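Alpha/beta hydrolase fold protein (Sphaerobacter thermophilus, PDB 3R0V) probably acts as a hydrolase of the alpha/beta hydrolase fold, though its natural substrate is not established, and holds a D-malate molecule in the crystal. Local coordinates at residues G23-L28 with G87-F92. Residues are numbered along the deposited sequence; the frame is centred on the assembly and turned at random.
Sequences GPPVVL and GAAFVF
The carbonyl oxygen of Phe90 is gripped twice from the neighbouring strand: Val27 N donates a hydrogen bond to Phe90 O at 2.9 Å, nearly straight at 164°, and Val26 CA brings a CA-H...O contact to the same oxygen at 3.3 Å. Val27 O is held likewise, by the hydrogen bond from Phe92 N (2.9 Å) and by the CA-H of Val91. With the bond from Phe90 N to Pro25 O, more bent at 152°, this makes the ladder of a parallel strand pair, in register Val26 to Phe90 and Leu28 to Phe92. On the face these four residues share, CG of Phe90 lies anti to its carbonyl carbon (chi1 -58°), which carries the ring back toward the start of 23-28; there CE2 meets Pro24 CB at 4.0 Å, while Val26 CG2 reaches the ring edge near its plane. An alanine in place of Phe90 would probably leave Pro24 CB and Val26 CG2 without their aromatic neighbour and open a gap where the Phe90 ring now stacks with that of Phe260. Further along, Leu28 CD2 lies 3.9 Å from Phe92 CB. On the other face Val27 CG2 packs against Ala89 CB at 3.9 Å, and the Val27 side chain also touches helix 71-84. Helix 40-46 touches Leu28 and Phe92; strands 51-52 and 111-117 flank the pair in the central alpha/beta hydrolase sheet, where strand 89-94 leads to the probable nucleophile elbow at Ser95.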
ATOM      1  N   GLY A  23      21.312  -9.438   0.984  1.00 17.12           N
ATOM      2  CA  GLY A  23      21.608  -8.038   1.204  1.00 17.12           C
ATOM      3  C   GLY A  23      20.745  -7.497   2.325  1.00 12.73           C
ATOM      4  O   GLY A  23      20.046  -8.270   2.989  1.00 13.79           O
ATOM      5  N   PRO A  24      20.808  -6.179   2.562  1.00 13.49           N
ATOM      6  CA  PRO A  24      19.995  -5.606   3.638  1.00 15.30           C
ATOM      7  C   PRO A  24      18.508  -5.855   3.376  1.00 12.31           C
ATOM      8  O   PRO A  24      18.101  -5.969   2.222  1.00 13.08           O
ATOM      9  CB  PRO A  24      20.297  -4.106   3.564  1.00 19.17           C
ATOM     10  CG  PRO A  24      21.501  -3.965   2.722  1.00 24.89           C
ATOM     11  CD  PRO A  24      21.610  -5.169   1.850  1.00 16.14           C
ATOM     12  N   PRO A  25      17.707  -5.940   4.440  1.00 11.45           N
ATOM     13  CA  PRO A  25      16.298  -6.285   4.271  1.00 11.71           C
ATOM     14  C   PRO A  25      15.403  -5.148   3.795  1.00 12.51           C
ATOM     15  O   PRO A  25      15.547  -3.992   4.211  1.00 12.86           O
ATOM     16  CB  PRO A  25      15.882  -6.738   5.675  1.00 15.23           C
ATOM     17  CG  PRO A  25      16.826  -6.032   6.597  1.00 15.74           C
ATOM     18  CD  PRO A  25      18.124  -5.989   5.858  1.00 13.80           C
ATOM     19  N   VAL A  26      14.483  -5.520   2.907  1.00 11.95           N
ATOM     20  CA  VAL A  26      13.420  -4.652   2.413  0.60 12.51           C
ATOM     21  C   VAL A  26      12.085  -5.378   2.582  1.00 12.15           C
ATOM     22  O   VAL A  26      11.968  -6.529   2.165  1.00 15.15           O
ATOM     23  CB  VAL A  26      13.613  -4.372   0.902  0.60 13.07           C
ATOM     24  CG1 VAL A  26      12.402  -3.664   0.316  0.60 13.93           C
ATOM     25  CG2 VAL A  26      14.901  -3.587   0.649  0.60 10.92           C
ATOM     26  N   VAL A  27      11.089  -4.712   3.158  1.00 11.17           N
ATOM     27  CA  VAL A  27       9.743  -5.254   3.273  1.00 10.35           C
ATOM     28  C   VAL A  27       8.839  -4.499   2.311  1.00 12.12           C
ATOM     29  O   VAL A  27       8.831  -3.264   2.280  1.00 12.24           O
ATOM     30  CB  VAL A  27       9.198  -5.103   4.695  1.00  9.66           C
ATOM     31  CG1 VAL A  27       7.729  -5.562   4.757  1.00 11.34           C
ATOM     32  CG2 VAL A  27      10.040  -5.909   5.670  1.00 11.87           C
ATOM     33  N   LEU A  28       8.101  -5.250   1.501  1.00 10.77           N
ATOM     34  CA  LEU A  28       7.149  -4.654   0.561  1.00 10.41           C
ATOM     35  C   LEU A  28       5.765  -4.710   1.191  1.00 13.00           C
ATOM     36  O   LEU A  28       5.334  -5.778   1.661  1.00 13.58           O
ATOM     37  CB  LEU A  28       7.145  -5.414  -0.767  1.00 12.51           C
ATOM     38  CG  LEU A  28       8.502  -5.610  -1.452  1.00 14.65           C
ATOM     39  CD1 LEU A  28       8.348  -6.245  -2.834  1.00 18.02           C
ATOM     40  CD2 LEU A  28       9.253  -4.317  -1.578  1.00 15.81           C
ATOM     41  N   GLY A  87      14.615  -7.524  12.290  1.00 13.55           N
ATOM     42  CA  GLY A  87      14.376  -6.608  13.393  1.00 12.65           C
ATOM     43  C   GLY A  87      14.330  -5.146  12.999  1.00 12.26           C
ATOM     44  O   GLY A  87      13.879  -4.303  13.783  1.00 11.70           O
ATOM     45  N   ALA A  88      14.818  -4.847  11.801  1.00 10.15           N
ATOM     46  CA  ALA A  88      14.700  -3.525  11.204  1.00 10.31           C
ATOM     47  C   ALA A  88      14.753  -3.714   9.695  1.00 10.41           C
ATOM     48  O   ALA A  88      15.346  -4.686   9.211  1.00 12.71           O
ATOM     49  CB  ALA A  88      15.845  -2.630  11.654  1.00 12.31           C
ATOM     50  N   ALA A  89      14.168  -2.799   8.941  1.00 10.15           N
ATOM     51  CA  ALA A  89      14.209  -2.944   7.499  1.00 10.56           C
ATOM     52  C   ALA A  89      13.927  -1.645   6.798  1.00 11.21           C
ATOM     53  O   ALA A  89      13.334  -0.732   7.373  1.00 11.73           O
ATOM     54  CB  ALA A  89      13.193  -3.984   7.049  1.00 13.33           C
ATOM     55  N   PHE A  90      14.330  -1.596   5.534  1.00 11.58           N
ATOM     56  CA  PHE A  90      13.819  -0.609   4.590  1.00 11.01           C
ATOM     57  C   PHE A  90      12.394  -1.042   4.239  1.00 12.52           C
ATOM     58  O   PHE A  90      12.101  -2.242   4.212  1.00 12.71           O
ATOM     59  CB  PHE A  90      14.650  -0.623   3.309  1.00 11.45           C
ATOM     60  CG  PHE A  90      16.119  -0.357   3.505  1.00 12.72           C
ATOM     61  CD1 PHE A  90      16.580   0.449   4.533  1.00 14.39           C
ATOM     62  CD2 PHE A  90      17.044  -0.923   2.641  1.00 14.04           C
ATOM     63  CE1 PHE A  90      17.947   0.699   4.684  1.00 16.29           C
ATOM     64  CE2 PHE A  90      18.400  -0.689   2.795  1.00 13.65           C
ATOM     65  CZ  PHE A  90      18.853   0.120   3.828  1.00 15.12           C
ATOM     66  N   VAL A  91      11.507  -0.091   3.957  1.00 10.76           N
ATOM     67  CA  VAL A  91      10.133  -0.443   3.605  1.00 11.11           C
ATOM     68  C   VAL A  91       9.734   0.271   2.331  1.00 11.45           C
ATOM     69  O   VAL A  91      10.022   1.455   2.177  1.00 12.23           O
ATOM     70  CB  VAL A  91       9.139  -0.085   4.735  1.00 10.16           C
ATOM     71  CG1 VAL A  91       7.692  -0.183   4.252  1.00 12.41           C
ATOM     72  CG2 VAL A  91       9.364  -0.983   5.931  1.00 11.95           C
ATOM     73  N   PHE A  92       9.106  -0.463   1.410  1.00 10.64           N
ATOM     74  CA  PHE A  92       8.460   0.137   0.245  1.00  9.89           C
ATOM     75  C   PHE A  92       6.968  -0.142   0.330  1.00 12.19           C
ATOM     76  O   PHE A  92       6.552  -1.299   0.325  1.00 11.86           O
ATOM     77  CB  PHE A  92       9.013  -0.441  -1.065  1.00 11.63           C
ATOM     78  CG  PHE A  92       8.237  -0.010  -2.300  1.00 11.05           C
ATOM     79  CD1 PHE A  92       8.060   1.332  -2.594  1.00 14.39           C
ATOM     80  CD2 PHE A  92       7.675  -0.954  -3.151  1.00 13.23           C
ATOM     81  CE1 PHE A  92       7.341   1.732  -3.718  1.00 14.24           C
ATOM     82  CE2 PHE A  92       6.971  -0.559  -4.282  1.00 16.64           C
ATOM     83  CZ  PHE A  92       6.811   0.780  -4.561  1.00 15.31           C
TER